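Local coordinates for protein GMP reductase (Trypanosoma brucei brucei, PDB 6JIG) that binds GMP and probably catalyses its NADPH-dependent deamination to IMP, and carries a second guanine-nucleotide site in its CBS region, at residues T37-N42 with P347-G352; D266-M271 with E298-A303; A288-S293 with G307-V312; S332-C337 with I364-D369. The protein carries 1 engineered substitution. One frame throughout, in Å; residues are numbered along the deposited sequence.

Contact 1 (T37-N42 with P347-G352); sequences TRLSRN and PCIADG. With 5GP (guanosine-5'-monophosphate), chain B.
The Pro347 ring lies against the backbone of residues 38-41, touching it in sequence: CB is 3.5 Å from Arg38 O, CG is 3.5 Å from Ser40 C, and CD is 3.7 Å from Arg41 N. Arg38 adds its CB, 3.7 Å from Pro347 CG. The bend at chi3 (83°) places NE of Arg38 beside Arg41 O; NE and NH2 both donate weakly to that oxygen. Beyond the ring, Leu39 CD1 meets Ile349 CD1 at 3.9 Å. The CB of Leu39 points away from Pro347-Gly352, but chi2 of 71° carries CD1 back. A classic beta bulge at Leu39 and Ser40 accompanies this corner in the 37-40/43-45 hairpin. Pro347 directly precedes strand 348-351 of the eight-stranded TIM barrel, which places the hairpin at the N-terminal end of that strand; Ile287 of strand 285-291 touches both Leu39 and Ile349, and Asp285 takes the hydrogen bond from Ser40 OG. At the strand's other end Asp351 binds GMP, one ribose hydroxyl to each carboxylate oxygen: O3' to OD1 and O2' to OD2. Both bonds refine very short, which makes their exact lengths doubtful.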
loop_
_atom_site.group_PDB
_atom_site.type_symbol
_atom_site.label_atom_id
_atom_site.label_comp_id
_atom_site.label_asym_id
_atom_site.label_seq_id
_atom_site.Cartn_x
_atom_site.Cartn_y
_atom_site.Cartn_z
ATOM N N THR A 37 15.498 22.891 38.341
ATOM C CA THR A 37 14.750 21.836 39.010
ATOM C C THR A 37 15.724 20.991 39.819
ATOM O O THR A 37 16.929 21.255 39.842
ATOM C CB THR A 37 13.972 20.984 37.991
ATOM O OG1 THR A 37 13.014 20.175 38.682
ATOM C CG2 THR A 37 14.920 20.066 37.223
ATOM N N ARG A 38 15.194 19.969 40.487
ATOM C CA ARG A 38 15.994 19.025 41.254
ATOM C C ARG A 38 15.926 17.649 40.610
ATOM O O ARG A 38 14.835 17.146 40.300
ATOM C CB ARG A 38 15.521 18.947 42.704
ATOM C CG ARG A 38 15.491 20.302 43.403
ATOM C CD ARG A 38 15.492 20.160 44.913
ATOM N NE ARG A 38 16.851 19.982 45.412
ATOM C CZ ARG A 38 17.621 20.962 45.881
ATOM N NH1 ARG A 38 17.173 22.215 45.936
ATOM N NH2 ARG A 38 18.849 20.683 46.298
ATOM N N LEU A 39 17.096 17.064 40.387
ATOM C CA LEU A 39 17.175 15.665 40.006
ATOM C C LEU A 39 16.928 14.764 41.206
ATOM O O LEU A 39 16.223 13.750 41.104
ATOM C CB LEU A 39 18.547 15.392 39.403
ATOM C CG LEU A 39 18.830 13.928 39.109
ATOM C CD1 LEU A 39 17.978 13.470 37.923
ATOM C CD2 LEU A 39 20.312 13.728 38.833
ATOM N N SER A 40 17.509 15.127 42.346
ATOM C CA SER A 40 17.389 14.391 43.591
ATOM C C SER A 40 17.537 15.404 44.722
ATOM O O SER A 40 17.712 16.602 44.479
ATOM C CB SER A 40 18.444 13.279 43.694
ATOM O OG SER A 40 19.727 13.757 43.330
ATOM N N ARG A 41 17.478 14.913 45.963
ATOM C CA ARG A 41 17.434 15.806 47.125
ATOM C C ARG A 41 18.556 16.839 47.082
ATOM O O ARG A 41 18.345 18.013 47.404
ATOM C CB ARG A 41 17.524 15.001 48.423
ATOM C CG ARG A 41 16.258 14.292 48.932
ATOM C CD ARG A 41 16.521 13.843 50.380
ATOM N NE ARG A 41 15.656 12.786 50.903
ATOM C CZ ARG A 41 14.464 12.988 51.472
ATOM N NH1 ARG A 41 13.950 14.215 51.583
ATOM N NH2 ARG A 41 13.772 11.953 51.930
ATOM N N ASN A 42 19.750 16.430 46.660
ATOM C CA ASN A 42 20.905 17.318 46.732
ATOM C C ASN A 42 21.501 17.650 45.367
ATOM O O ASN A 42 22.643 18.113 45.303
ATOM C CB ASN A 42 21.955 16.706 47.658
ATOM C CG ASN A 42 21.394 16.419 49.034
ATOM O OD1 ASN A 42 21.041 17.340 49.765
ATOM N ND2 ASN A 42 21.264 15.142 49.377
ATOM N N PRO A 347 12.510 14.344 44.932
ATOM C CA PRO A 347 12.176 14.610 43.526
ATOM C C PRO A 347 11.913 13.331 42.748
ATOM O O PRO A 347 12.453 12.266 43.059
ATOM C CB PRO A 347 13.418 15.332 42.987
ATOM C CG PRO A 347 14.122 15.874 44.231
ATOM C CD PRO A 347 13.848 14.840 45.296
ATOM N N CYS A 348 11.096 13.459 41.695
ATOM C CA CYS A 348 10.696 12.315 40.879
ATOM C C CYS A 348 11.044 12.542 39.417
ATOM O O CYS A 348 10.828 13.633 38.880
ATOM C CB CYS A 348 9.194 12.041 41.015
ATOM S SG CYS A 348 8.648 11.504 42.645
ATOM N N ILE A 349 11.584 11.501 38.787
ATOM C CA ILE A 349 11.891 11.473 37.357
ATOM C C ILE A 349 10.751 10.741 36.649
ATOM O O ILE A 349 10.525 9.560 36.918
ATOM C CB ILE A 349 13.222 10.743 37.087
ATOM C CG1 ILE A 349 14.366 11.334 37.929
ATOM C CG2 ILE A 349 13.565 10.772 35.567
ATOM C CD1 ILE A 349 15.549 10.390 38.068
ATOM N N ALA A 350 10.051 11.404 35.727
ATOM C CA ALA A 350 9.041 10.720 34.900
ATOM C C ALA A 350 9.738 10.028 33.732
ATOM O O ALA A 350 10.184 10.690 32.793
ATOM C CB ALA A 350 7.992 11.711 34.405
ATOM N N ASP A 351 9.817 8.690 33.772
ATOM C CA ASP A 351 10.677 7.914 32.872
ATOM C C ASP A 351 9.841 7.103 31.884
ATOM O O ASP A 351 9.240 6.091 32.261
ATOM C CB ASP A 351 11.583 6.985 33.690
ATOM C CG ASP A 351 12.469 6.104 32.823
ATOM O OD1 ASP A 351 12.708 6.457 31.648
ATOM O OD2 ASP A 351 12.950 5.071 33.337
ATOM N N GLY A 352 9.846 7.514 30.623
ATOM C CA GLY A 352 9.298 6.659 29.587
ATOM C C GLY A 352 7.993 7.191 29.005
ATOM O O GLY A 352 7.174 7.814 29.694
HETATM P P 5GP B . 11.318 6.135 25.930
HETATM O O1P 5GP B . 9.830 5.970 25.671
HETATM O O2P 5GP B . 12.192 5.491 24.872
HETATM O O3P 5GP B . 11.731 7.536 26.305
HETATM O "O5'" 5GP B . 11.500 5.315 27.288
HETATM C "C5'" 5GP B . 12.771 4.945 27.801
HETATM C "C4'" 5GP B . 12.622 4.185 29.103
HETATM O "O4'" 5GP B . 12.109 2.859 28.834
HETATM C "C3'" 5GP B . 13.906 3.910 29.876
HETATM O "O3'" 5GP B . 14.377 5.038 30.604
HETATM C "C2'" 5GP B . 13.527 2.702 30.750
HETATM O "O2'" 5GP B . 12.849 3.091 31.937
HETATM C "C1'" 5GP B . 12.499 1.981 29.873
HETATM N N9 5GP B . 13.036 0.762 29.260
HETATM C C8 5GP B . 14.144 0.643 28.511
HETATM N N7 5GP B . 14.250 -0.656 28.127
HETATM C C5 5GP B . 13.181 -1.321 28.630
HETATM C C6 5GP B . 12.745 -2.637 28.568
HETATM O O6 5GP B . 13.407 -3.472 27.917
HETATM N N1 5GP B . 11.617 -2.990 29.205
HETATM C C2 5GP B . 10.898 -2.098 29.902
HETATM N N2 5GP B . 9.764 -2.482 30.530
HETATM N N3 5GP B . 11.287 -0.802 29.973
HETATM C C4 5GP B . 12.421 -0.415 29.344
#

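Contact 2 (D266-M271 with E298-A303); sequences DLCINM and EALIDA
Ile269, Cys268, Ala299, Leu300 and Ala303 meet through side chains that carry no flat group, so there are no side-chain faces or edges to assign, and no hydrogen bond crosses the interface. It is an aliphatic seam between two neighbouring outer helices of the TIM barrel: helix 266-277, which follows strand 255-259, and helix 294-302, which follows strand 285-291. Their short segments run nearly parallel, with axes 9.5 Å apart and inclined by 26°. Ile269 makes most of the contact: its CG1-CD1 branch meets Leu300 and Ala299, and its CG2 methyl meets Ala303. CD1 reaches Ala299 CB at 3.9 Å, while CG2, anti to the backbone N, is 3.8 Å from Ala303 CB. Ala299 and Ala303, four residues apart, both point CB toward segment 266-271, and their short side chains let the backbones come close: CA of Ile269 and CA of Ala303 are 5.8 Å apart. Toward the barrel, Leu300 also packs on Ala288 and Ile291 of strand 285-291, and Cys268 touches Ala288 as well. At the N-terminal end of segment 266-271, Asp266 and Leu267 pack on His24 and Thr28 of a second subunit. The CD2 methyl of Leu300 contacts two residues at once, 3.7 Å from Ile269 CG1 and 3.8 Å from Cys268 SG.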
loop_
_atom_site.group_PDB
_atom_site.type_symbol
_atom_site.label_atom_id
_atom_site.label_comp_id
_atom_site.label_asym_id
_atom_site.label_seq_id
_atom_site.Cartn_x
_atom_site.Cartn_y
_atom_site.Cartn_z
ATOM N N ASP A 266 11.698 -6.012 47.507
ATOM C CA ASP A 266 12.717 -6.034 48.551
ATOM C C ASP A 266 14.118 -5.930 47.964
ATOM O O ASP A 266 15.004 -5.333 48.586
ATOM C CB ASP A 266 12.561 -7.295 49.401
ATOM C CG ASP A 266 11.323 -7.237 50.277
ATOM O OD1 ASP A 266 10.834 -6.119 50.527
ATOM O OD2 ASP A 266 10.830 -8.296 50.700
ATOM N N LEU A 267 14.329 -6.478 46.764
ATOM C CA LEU A 267 15.636 -6.401 46.119
ATOM C C LEU A 267 16.069 -4.955 45.940
ATOM O O LEU A 267 17.230 -4.594 46.198
ATOM C CB LEU A 267 15.595 -7.093 44.757
ATOM C CG LEU A 267 15.569 -8.624 44.707
ATOM C CD1 LEU A 267 15.816 -9.077 43.284
ATOM C CD2 LEU A 267 16.602 -9.205 45.638
ATOM N N CYS A 268 15.142 -4.114 45.478
ATOM C CA CYS A 268 15.475 -2.713 45.262
ATOM C C CYS A 268 15.578 -1.974 46.583
ATOM O O CYS A 268 16.504 -1.186 46.791
ATOM C CB CYS A 268 14.405 -2.061 44.360
ATOM S SG CYS A 268 14.730 -0.326 43.993
ATOM N N ILE A 269 14.641 -2.220 47.497
ATOM C CA ILE A 269 14.662 -1.538 48.788
ATOM C C ILE A 269 15.947 -1.855 49.549
ATOM O O ILE A 269 16.538 -0.985 50.206
ATOM C CB ILE A 269 13.417 -1.933 49.602
ATOM C CG1 ILE A 269 12.164 -1.239 49.048
ATOM C CG2 ILE A 269 13.599 -1.637 51.081
ATOM C CD1 ILE A 269 10.866 -1.939 49.438
ATOM N N ASN A 270 16.395 -3.105 49.469
ATOM C CA ASN A 270 17.590 -3.512 50.200
ATOM C C ASN A 270 18.857 -2.982 49.544
ATOM O O ASN A 270 19.841 -2.698 50.239
ATOM C CB ASN A 270 17.622 -5.036 50.319
ATOM C CG ASN A 270 16.553 -5.557 51.253
ATOM O OD1 ASN A 270 16.075 -4.829 52.126
ATOM N ND2 ASN A 270 16.175 -6.819 51.087
ATOM N N MET A 271 18.854 -2.828 48.217
ATOM C CA MET A 271 19.990 -2.194 47.558
ATOM C C MET A 271 20.103 -0.726 47.957
ATOM O O MET A 271 21.211 -0.230 48.205
ATOM C CB MET A 271 19.868 -2.337 46.039
ATOM C CG MET A 271 21.116 -1.917 45.282
ATOM S SD MET A 271 22.506 -3.009 45.695
ATOM C CE MET A 271 23.818 -2.221 44.776
ATOM N N GLU A 298 6.338 5.462 48.827
ATOM C CA GLU A 298 6.526 5.458 50.272
ATOM C C GLU A 298 7.630 4.492 50.678
ATOM O O GLU A 298 8.496 4.831 51.494
ATOM C CB GLU A 298 5.210 5.092 50.963
ATOM C CG GLU A 298 5.285 5.054 52.491
ATOM C CD GLU A 298 5.353 6.443 53.107
ATOM O OE1 GLU A 298 4.771 7.379 52.512
ATOM O OE2 GLU A 298 5.983 6.601 54.184
ATOM N N ALA A 299 7.646 3.297 50.083
ATOM C CA ALA A 299 8.613 2.282 50.495
ATOM C C ALA A 299 10.034 2.680 50.115
ATOM O O ALA A 299 10.979 2.493 50.899
ATOM C CB ALA A 299 8.246 0.928 49.873
ATOM N N LEU A 300 10.216 3.203 48.907
ATOM C CA LEU A 300 11.560 3.571 48.490
ATOM C C LEU A 300 12.048 4.802 49.247
ATOM O O LEU A 300 13.225 4.877 49.617
ATOM C CB LEU A 300 11.614 3.791 46.975
ATOM C CG LEU A 300 11.580 2.535 46.082
ATOM C CD1 LEU A 300 11.950 2.915 44.661
ATOM C CD2 LEU A 300 12.532 1.477 46.582
ATOM N N ILE A 301 11.156 5.761 49.513
ATOM C CA ILE A 301 11.544 6.911 50.329
ATOM C C ILE A 301 11.932 6.462 51.736
ATOM O O ILE A 301 12.943 6.912 52.292
ATOM C CB ILE A 301 10.420 7.959 50.363
ATOM C CG1 ILE A 301 10.202 8.566 48.969
ATOM C CG2 ILE A 301 10.753 9.055 51.380
ATOM C CD1 ILE A 301 8.933 9.372 48.866
ATOM N N ASP A 302 11.132 5.577 52.337
ATOM C CA ASP A 302 11.454 5.063 53.668
ATOM C C ASP A 302 12.769 4.291 53.670
ATOM O O ASP A 302 13.455 4.237 54.700
ATOM C CB ASP A 302 10.320 4.162 54.177
ATOM C CG ASP A 302 9.074 4.942 54.578
ATOM O OD1 ASP A 302 9.133 6.180 54.705
ATOM O OD2 ASP A 302 8.020 4.301 54.759
ATOM N N ALA A 303 13.137 3.681 52.541
ATOM C CA ALA A 303 14.427 3.008 52.458
ATOM C C ALA A 303 15.589 3.982 52.320
ATOM O O ALA A 303 16.743 3.547 52.394
ATOM C CB ALA A 303 14.444 2.015 51.292
#

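Contact 3 (A288-S293 with G307-V312); sequences AGNIAS and GLKIGV
Ile291 packs over Ile310 and Leu308 on the helix-facing side of two neighbouring parallel strands. Its CG1 occupies the crowded position between backbone N and carbonyl carbon (chi1 62°) and lies 3.5 Å from Ile310 CD1; its CD1 is 4.1 Å from Leu308 CD1. Helix 294-302 connects the strands in a beta-alpha-beta unit, and its Leu300 covers this layer together with Cys337 of helix 330-344. Further out, Ala292 CB meets Val312 CG2 at 3.8 Å. Four backbone hydrogen bonds join the strands, and the register slips: Ala288 pairs with Leu308 but Ile291 with Ile310, so residues 288-291 carry one extra residue, where a cis peptide bond precedes Asn290. On the opposite, barrel-interior side the contact turns polar. Asn290 ND2 donates to Gly311 O over 2.8 Å with an N-H...O angle of 156°; ND2 lies in the Gly311 carbonyl plane, on a lone pair, and Gly311 O is 8° out of the Asn290 amide plane. Lys309, bent at chi2 to chi4, brings NZ to 2.7 Å from Asn290 OD1. With both amide atoms engaged, the rotation of Asn290 is fixed. NZ also forms salt bridges to Asp259 and Asp351, and ND2 a hydrogen bond to Asp351. Since Asp351 binds the GMP ribose, Lys309, and Asn290 which also touches the nucleotide, would together hold its carboxylate in position.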
loop_
_atom_site.group_PDB
_atom_site.type_symbol
_atom_site.label_atom_id
_atom_site.label_comp_id
_atom_site.label_asym_id
_atom_site.label_seq_id
_atom_site.Cartn_x
_atom_site.Cartn_y
_atom_site.Cartn_z
ATOM N N ALA A 288 16.234 5.673 42.913
ATOM C CA ALA A 288 15.783 4.292 42.776
ATOM C C ALA A 288 14.479 4.235 41.988
ATOM O O ALA A 288 13.651 5.139 42.063
ATOM C CB ALA A 288 15.566 3.622 44.130
ATOM N N GLY A 289 14.316 3.148 41.247
ATOM C CA GLY A 289 13.112 2.881 40.474
ATOM C C GLY A 289 13.247 1.494 39.881
ATOM O O GLY A 289 14.239 0.796 40.122
ATOM N N ASN A 290 12.256 1.094 39.073
ATOM C CA ASN A 290 11.145 1.944 38.640
ATOM C C ASN A 290 9.845 1.572 39.343
ATOM O O ASN A 290 9.577 0.393 39.599
ATOM C CB ASN A 290 10.954 1.832 37.124
ATOM C CG ASN A 290 11.784 2.841 36.363
ATOM O OD1 ASN A 290 12.847 3.253 36.826
ATOM N ND2 ASN A 290 11.286 3.274 35.205
ATOM N N ILE A 291 9.025 2.581 39.633
ATOM C CA ILE A 291 7.849 2.402 40.466
ATOM C C ILE A 291 6.684 3.104 39.793
ATOM O O ILE A 291 6.855 3.920 38.888
ATOM C CB ILE A 291 8.038 2.953 41.893
ATOM C CG1 ILE A 291 8.296 4.449 41.839
ATOM C CG2 ILE A 291 9.165 2.204 42.634
ATOM C CD1 ILE A 291 8.074 5.147 43.181
ATOM N N ALA A 292 5.489 2.794 40.272
ATOM C CA ALA A 292 4.322 3.425 39.652
ATOM C C ALA A 292 3.144 3.547 40.608
ATOM O O ALA A 292 2.019 3.704 40.127
ATOM C CB ALA A 292 3.898 2.646 38.396
ATOM N N SER A 293 3.348 3.486 41.923
ATOM C CA SER A 293 2.257 3.572 42.887
ATOM C C SER A 293 2.688 4.400 44.088
ATOM O O SER A 293 3.879 4.517 44.394
ATOM C CB SER A 293 1.800 2.186 43.371
ATOM O OG SER A 293 2.775 1.604 44.231
ATOM N N GLY A 307 15.860 10.189 45.310
ATOM C CA GLY A 307 15.032 10.499 44.157
ATOM C C GLY A 307 14.355 9.223 43.708
ATOM O O GLY A 307 14.826 8.121 44.007
ATOM N N LEU A 308 13.229 9.374 43.002
ATOM C CA LEU A 308 12.437 8.237 42.533
ATOM C C LEU A 308 12.312 8.289 41.020
ATOM O O LEU A 308 12.168 9.368 40.437
ATOM C CB LEU A 308 11.030 8.226 43.143
ATOM C CG LEU A 308 10.993 8.193 44.666
ATOM C CD1 LEU A 308 9.572 8.397 45.192
ATOM C CD2 LEU A 308 11.564 6.874 45.143
ATOM N N LYS A 309 12.381 7.128 40.375
ATOM C CA LYS A 309 12.198 7.062 38.930
ATOM C C LYS A 309 10.877 6.338 38.669
ATOM O O LYS A 309 10.679 5.215 39.139
ATOM C CB LYS A 309 13.377 6.375 38.230
ATOM C CG LYS A 309 13.367 6.617 36.696
ATOM C CD LYS A 309 14.778 6.781 36.096
ATOM C CE LYS A 309 15.573 5.475 36.135
ATOM N NZ LYS A 309 14.865 4.350 35.401
ATOM N N ILE A 310 9.973 7.000 37.949
ATOM C CA ILE A 310 8.578 6.581 37.818
ATOM C C ILE A 310 8.379 6.036 36.416
ATOM O O ILE A 310 8.665 6.735 35.439
ATOM C CB ILE A 310 7.601 7.751 38.043
ATOM C CG1 ILE A 310 7.926 8.527 39.319
ATOM C CG2 ILE A 310 6.128 7.287 37.941
ATOM C CD1 ILE A 310 8.049 7.702 40.531
ATOM N N GLY A 311 7.864 4.808 36.314
ATOM C CA GLY A 311 7.435 4.296 35.024
ATOM C C GLY A 311 7.568 2.788 34.940
ATOM O O GLY A 311 8.685 2.269 35.000
ATOM N N VAL A 312 6.447 2.077 34.817
ATOM C CA VAL A 312 6.449 0.624 34.625
ATOM C C VAL A 312 5.755 0.351 33.293
ATOM O O VAL A 312 4.526 0.447 33.190
ATOM C CB VAL A 312 5.768 -0.110 35.787
ATOM C CG1 VAL A 312 5.739 -1.636 35.535
ATOM C CG2 VAL A 312 6.498 0.183 37.092
#

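Contact 4 (S332-C337 with I364-D369); sequences SAVLAC and IGAGAD
Ala366 sits with its CB between two side chains of helix 330-344, 3.8 Å from Val334 CG1 and 3.9 Å from Leu335 CD2. The same two methyls approach its carbonyl: Val334 CG1 and Leu335 CD2 are each 3.6 Å from Ala366 O, which is also hydrogen-bonded to Thr338 OG1. This is the tight part. Val334 reaches it because CG1 lies anti to the backbone N (chi1 173°). Toward the barrel, Val334 CG1 is also 3.8 Å from Ala368 N and 4.1 Å from Ala368 CB, and both residues rest on Ala350 of strand 348-351. Ala366 and Gly367 end helix 357-365 in a Schellman motif: Gly367 takes phi of 115° and its N returns to Ile364 O over 2.9 Å. In this TIM barrel the arrangement sets the C-terminal end of one outer helix against the flank of the preceding one, and the chain then passes Ala368 to enter strand 370-373. The partly exposed side is formed by Leu335 and Gly367, and the loose part is at Gly367, which adds almost nothing to the interface: its nearest approach is N at 4.4 Å from Val334 CG1. Leu335 also packs on Ser6 of a third subunit.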
loop_
_atom_site.group_PDB
_atom_site.type_symbol
_atom_site.label_atom_id
_atom_site.label_comp_id
_atom_site.label_asym_id
_atom_site.label_seq_id
_atom_site.Cartn_x
_atom_site.Cartn_y
_atom_site.Cartn_z
ATOM N N SER A 332 -1.098 8.905 35.355
ATOM C CA SER A 332 -1.622 8.549 36.669
ATOM C C SER A 332 -0.495 8.092 37.594
ATOM O O SER A 332 -0.559 8.301 38.807
ATOM C CB SER A 332 -2.672 7.440 36.546
ATOM O OG SER A 332 -3.840 7.906 35.887
ATOM N N ALA A 333 0.520 7.420 37.043
ATOM C CA ALA A 333 1.626 6.962 37.887
ATOM C C ALA A 333 2.396 8.149 38.452
ATOM O O ALA A 333 2.742 8.175 39.641
ATOM C CB ALA A 333 2.563 6.055 37.090
ATOM N N VAL A 334 2.656 9.146 37.608
ATOM C CA VAL A 334 3.336 10.364 38.050
ATOM C C VAL A 334 2.497 11.094 39.096
ATOM O O VAL A 334 3.005 11.532 40.135
ATOM C CB VAL A 334 3.650 11.254 36.836
ATOM C CG1 VAL A 334 4.205 12.641 37.277
ATOM C CG2 VAL A 334 4.637 10.538 35.908
ATOM N N LEU A 335 1.198 11.255 38.832
ATOM C CA LEU A 335 0.334 11.931 39.795
ATOM C C LEU A 335 0.372 11.245 41.149
ATOM O O LEU A 335 0.503 11.905 42.186
ATOM C CB LEU A 335 -1.102 11.973 39.279
ATOM C CG LEU A 335 -1.453 12.962 38.162
ATOM C CD1 LEU A 335 -2.847 12.641 37.634
ATOM C CD2 LEU A 335 -1.402 14.408 38.643
ATOM N N ALA A 336 0.250 9.917 41.162
ATOM C CA ALA A 336 0.158 9.218 42.436
ATOM C C ALA A 336 1.497 9.233 43.154
ATOM O O ALA A 336 1.554 9.416 44.374
ATOM C CB ALA A 336 -0.318 7.775 42.225
ATOM N N CYS A 337 2.585 9.041 42.414
ATOM C CA CYS A 337 3.877 8.951 43.079
ATOM C C CYS A 337 4.333 10.310 43.590
ATOM O O CYS A 337 4.918 10.401 44.680
ATOM C CB CYS A 337 4.923 8.360 42.134
ATOM S SG CYS A 337 4.676 6.602 41.771
ATOM N N ILE A 364 5.722 17.397 33.877
ATOM C CA ILE A 364 6.050 18.384 34.910
ATOM C C ILE A 364 4.778 18.897 35.580
ATOM O O ILE A 364 4.708 19.018 36.808
ATOM C CB ILE A 364 6.865 19.553 34.312
ATOM C CG1 ILE A 364 8.128 19.055 33.609
ATOM C CG2 ILE A 364 7.212 20.561 35.396
ATOM C CD1 ILE A 364 9.080 18.279 34.517
ATOM N N GLY A 365 3.751 19.214 34.781
ATOM C CA GLY A 365 2.469 19.603 35.353
ATOM C C GLY A 365 1.847 18.560 36.262
ATOM O O GLY A 365 1.143 18.905 37.221
ATOM N N ALA A 366 2.083 17.276 35.987
ATOM C CA ALA A 366 1.575 16.226 36.860
ATOM C C ALA A 366 2.441 16.018 38.108
ATOM O O ALA A 366 2.152 15.118 38.905
ATOM C CB ALA A 366 1.460 14.907 36.084
ATOM N N GLY A 367 3.488 16.814 38.302
ATOM C CA GLY A 367 4.287 16.748 39.519
ATOM C C GLY A 367 5.722 16.299 39.338
ATOM O O GLY A 367 6.481 16.354 40.315
ATOM N N ALA A 368 6.135 15.829 38.158
ATOM C CA ALA A 368 7.520 15.372 38.012
ATOM C C ALA A 368 8.494 16.538 38.097
ATOM O O ALA A 368 8.209 17.637 37.626
ATOM C CB ALA A 368 7.736 14.658 36.678
ATOM N N ASP A 369 9.678 16.280 38.678
ATOM C CA ASP A 369 10.735 17.291 38.670
ATOM C C ASP A 369 11.615 17.224 37.436
ATOM O O ASP A 369 12.126 18.265 36.992
ATOM C CB ASP A 369 11.598 17.165 39.938
ATOM C CG ASP A 369 10.762 17.290 41.182
ATOM O OD1 ASP A 369 10.340 18.417 41.480
ATOM O OD2 ASP A 369 10.420 16.250 41.784
#

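Contact 3 is wholly buried and alone combines a backbone ladder with buried charges; contacts 1, 2 and 4 have no hydrogen bond across them. Contact 3 also adjoins contact 1, since strands 307-310 and 348-351 are barrel neighbours joined by probable hydrogen bonds. Contact 1 lies at the N-terminal end of strand 348-351, whose other end carries the GMP-binding Asp351. Contacts 2 and 4 lie between outer helices, and their edges reach other subunits. Leu300 ties contact 2 to contact 3, and Cys337 ties contact 4 to it, although contacts 2 and 4 stay about 6 Å apart at their nearest atoms. Asp369 links contact 4 to contact 1 through Thr37 and Cys348.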